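Local coordinates for PixA inclusion body protein (Burkholderia cenocepacia, PDB 4LZK) that is of unknown function but belongs to the PixA family, named after a protein that accumulates in bacterial intracellular inclusion bodies, at the interface of chains A and B and the interface of chains A and C. Sequence-based numbering; all coordinates share one arbitrary frame. Chains: chain A/B/C, PixA inclusion body protein.

Contact 1: the interface of chains A and B. Residues chain A 157, 183; chain B 62, 75-76, 185-187.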
# COMPACT_ATOMS: atom_id res chain seq x y z
N TYR A 157 0.79 -9.25 19.50
CA TYR A 157 1.05 -7.83 19.35
C TYR A 157 2.12 -7.50 20.40
O TYR A 157 2.02 -7.98 21.57
CB TYR A 157 -0.17 -6.93 19.58
CG TYR A 157 -1.34 -7.16 18.65
CD1 TYR A 157 -1.29 -8.06 17.58
CD2 TYR A 157 -2.55 -6.56 18.92
CE1 TYR A 157 -2.44 -8.30 16.79
CE2 TYR A 157 -3.64 -6.77 18.12
CZ TYR A 157 -3.61 -7.65 17.11
OH TYR A 157 -4.80 -7.82 16.42
N GLN A 183 2.44 -5.69 15.28
CA GLN A 183 1.72 -6.98 15.11
C GLN A 183 2.62 -7.95 14.34
O GLN A 183 3.21 -7.56 13.36
CB GLN A 183 0.40 -6.73 14.35
CG GLN A 183 -0.44 -5.64 15.08
CD GLN A 183 -1.65 -5.22 14.31
OE1 GLN A 183 -1.59 -5.12 13.13
NE2 GLN A 183 -2.75 -4.94 14.99
N GLY B 62 -2.44 -1.23 18.81
CA GLY B 62 -2.75 -2.56 18.48
C GLY B 62 -3.89 -2.65 17.48
O GLY B 62 -4.50 -3.68 17.33
N LYS B 75 -7.44 -5.51 12.16
CA LYS B 75 -6.80 -6.25 13.26
C LYS B 75 -6.94 -5.49 14.50
O LYS B 75 -6.51 -4.32 14.55
CB LYS B 75 -5.31 -6.56 12.91
CG LYS B 75 -5.19 -7.59 11.79
CD LYS B 75 -3.77 -7.63 11.15
CE LYS B 75 -2.92 -8.65 11.84
NZ LYS B 75 -1.47 -8.51 11.44
N LEU B 76 -7.56 -6.07 15.53
CA LEU B 76 -7.77 -5.34 16.78
C LEU B 76 -7.48 -6.22 18.04
O LEU B 76 -7.00 -7.36 17.94
CB LEU B 76 -9.15 -4.63 16.85
CG LEU B 76 -10.39 -5.49 16.99
CD1 LEU B 76 -11.67 -4.63 17.06
CD2 LEU B 76 -10.53 -6.35 15.81
N ALA B 185 -9.90 -9.54 12.61
CA ALA B 185 -9.20 -10.49 13.47
C ALA B 185 -8.86 -9.84 14.77
O ALA B 185 -8.56 -8.61 14.83
CB ALA B 185 -7.93 -10.96 12.76
N ALA B 186 -8.86 -10.62 15.84
CA ALA B 186 -8.60 -10.07 17.11
C ALA B 186 -7.60 -10.96 17.82
O ALA B 186 -7.70 -12.16 17.71
CB ALA B 186 -9.86 -9.96 18.01
N ALA B 187 -6.73 -10.33 18.58
CA ALA B 187 -5.77 -11.10 19.39
C ALA B 187 -5.81 -10.59 20.83
O ALA B 187 -5.63 -11.35 21.78
CB ALA B 187 -4.38 -10.91 18.82
OXT ALA B 187 -5.97 -9.40 21.06
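Strands 154-168 and 171-186 of chain A present A:Tyr157 and A:Gln183 to chain B, where they meet the loop at B:Gly62, strand 74-76 with B:Lys75 and B:Leu76, and the C-terminal B:Ala187 just past strand 171-186. The tyrosine enters phenol end first. The hydroxyl OH of A:Tyr157 donates a hydrogen bond of 2.7 Å to the main-chain carbonyl oxygen O of B:Leu76. The donor stands above the carbonyl plane, 41° out of it, with a C=O...donor angle of 121°, so the bond does not follow a lone pair. The carbonyl carbon of B:Leu76 lies at the edge of the ring, in its plane, while the two ring faces are occupied by different chains. On one face sits the amide nitrogen NE2 of A:Gln183, 3.5 Å above the plane of the A:Tyr157 ring; on the opposite face lies the methyl CB of B:Ala187, 3.8 Å from CZ of A:Tyr157. With chi2 at -4°, the ring plane nearly contains its own CA-CB bond, a less common turn that probably helps present one face to the glutamine and the other to the terminal alanine, both offset toward the rim. B:Gly62 comes down obliquely past the CE2/CD2 rim from the glutamine's side, its carbonyl O 3.3 Å from CE2 of A:Tyr157 and out of the ring plane. The O of B:Gly62 is also 3.2 Å from NE2 of A:Gln183, yet the N-H points away and no hydrogen bond forms. The extended A:Gln183 and the aliphatic stem of B:Lys75 slide past each other in opposite directions, with CB of B:Lys75 3.7 Å from NE2 of A:Gln183. Farther along, the amino nitrogen NZ of B:Lys75 stays 3.8 Å from the amide oxygen OE1 of A:Gln183. The patch fits one aromatic side chain against the backbone and C-terminal end of a second copy, and probably helps fix how two subunits pack in the crystal assembly.

Contact 2: the interface of chains A and C. Residues chain A 85, 119, 143; chain C 90-93, 141.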
# COMPACT_ATOMS: atom_id res chain seq x y z
N MSE A 85 15.99 -3.10 15.93
CA MSE A 85 16.72 -1.86 16.29
C MSE A 85 15.88 -0.65 15.96
O MSE A 85 14.90 -0.76 15.19
CB MSE A 85 18.03 -1.77 15.52
CG MSE A 85 18.84 -3.04 15.70
SE MSE A 85 20.60 -2.82 14.97
CE MSE A 85 21.25 -1.16 15.74
N ILE A 119 26.09 -4.01 20.57
CA ILE A 119 26.97 -4.21 19.49
C ILE A 119 28.03 -3.10 19.47
O ILE A 119 27.72 -1.89 19.52
CB ILE A 119 26.20 -4.61 18.16
CG1 ILE A 119 26.73 -3.90 16.96
CG2 ILE A 119 24.68 -4.57 18.23
CD1 ILE A 119 27.67 -4.79 16.20
N PHE A 143 25.78 0.28 19.84
CA PHE A 143 24.41 0.07 19.43
C PHE A 143 23.83 -1.05 20.25
O PHE A 143 24.52 -1.90 20.84
CB PHE A 143 24.35 -0.38 17.92
CG PHE A 143 24.90 0.57 16.91
CD1 PHE A 143 26.23 0.56 16.59
CD2 PHE A 143 24.06 1.42 16.21
CE1 PHE A 143 26.73 1.35 15.60
CE2 PHE A 143 24.54 2.24 15.20
CZ PHE A 143 25.87 2.20 14.88
N ALA C 90 20.47 -3.00 9.96
CA ALA C 90 20.97 -2.98 11.33
C ALA C 90 21.65 -1.69 11.65
O ALA C 90 22.60 -1.64 12.42
CB ALA C 90 21.83 -4.18 11.64
N ASP C 91 21.15 -0.62 11.03
CA ASP C 91 21.58 0.75 11.33
C ASP C 91 23.07 0.97 11.23
O ASP C 91 23.65 1.73 12.05
CB ASP C 91 21.05 1.21 12.69
CG ASP C 91 20.99 2.72 12.78
OD1 ASP C 91 20.97 3.37 11.70
OD2 ASP C 91 20.97 3.27 13.89
N ASN C 92 23.71 0.33 10.24
CA ASN C 92 25.18 0.45 10.03
C ASN C 92 26.00 -0.01 11.24
O ASN C 92 27.16 0.42 11.41
CB ASN C 92 25.58 1.86 9.63
CG ASN C 92 25.23 2.17 8.18
OD1 ASN C 92 24.71 1.34 7.47
ND2 ASN C 92 25.48 3.40 7.77
N SER C 93 25.43 -0.90 12.02
CA SER C 93 26.14 -1.47 13.21
C SER C 93 27.10 -2.65 12.80
O SER C 93 27.98 -2.98 13.52
CB SER C 93 25.15 -1.95 14.25
OG SER C 93 24.40 -3.03 13.80
N GLN C 141 29.60 8.77 16.94
CA GLN C 141 29.60 8.60 15.50
C GLN C 141 29.74 9.94 14.76
O GLN C 141 29.26 10.94 15.23
CB GLN C 141 28.29 7.95 15.10
CG GLN C 141 28.34 6.53 14.58
CD GLN C 141 27.45 6.43 13.36
OE1 GLN C 141 27.16 7.45 12.75
NE2 GLN C 141 27.00 5.22 13.00
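Over one face of the A:Phe143 ring lies CB of C:Ser93, 3.7 Å from the ring centroid and displaced toward the rim on the CD1 side, a CH-pi contact. On the same side, beyond the rim, the carbonyl O of C:Asp91 comes 3.3 Å from CE2 of A:Phe143. The carboxylate of C:Asp91 is turned 79° from the ring plane, its OD2 also near CE2. The amide of C:Gln141 approaches CZ, but this side chain is poorly ordered.

Loop residues C:Ala90 to C:Ser93, between strands 81-88 and 96-105, pack against a largely apolar surface contributed by three strands of chain A. C:Asp91 and C:Asn92 both have left-handed backbone angles, which help turn the loop tightly. A:Ile119 from strand 115-119 lies alongside the serine, CG1 of A:Ile119 being 3.7 Å from CB of C:Ser93. From strand 81-88 the selenomethionine A:Met85 sets its selenium SE 3.7 Å from CA of C:Ala90. A bend at its last torsion (chi3 51°) carries methyl CE toward CB of C:Asp91. The serine hydroxyl turns back into its own loop at chi1 67°: OG of C:Ser93 donates a hydrogen bond of 2.7 Å, in the carbonyl plane, to O of C:Ala90.

Chain A takes part in both contacts, and the centres of their C-alpha atoms lie about 30 Å apart. They share no residues: contact 1 uses strands 154-168 and 171-186 of chain A, contact 2 strands 81-88, 115-119 and 143-149. One subunit can therefore hold two neighbours at once. The interface containing contact 2 is two-fold symmetric, so its patch recurs with chains A and C exchanged, whereas that containing contact 1 is not an exact two-fold. Together they help connect copies in the deposited six-chain assembly, although its biological relevance is not established by the structure alone.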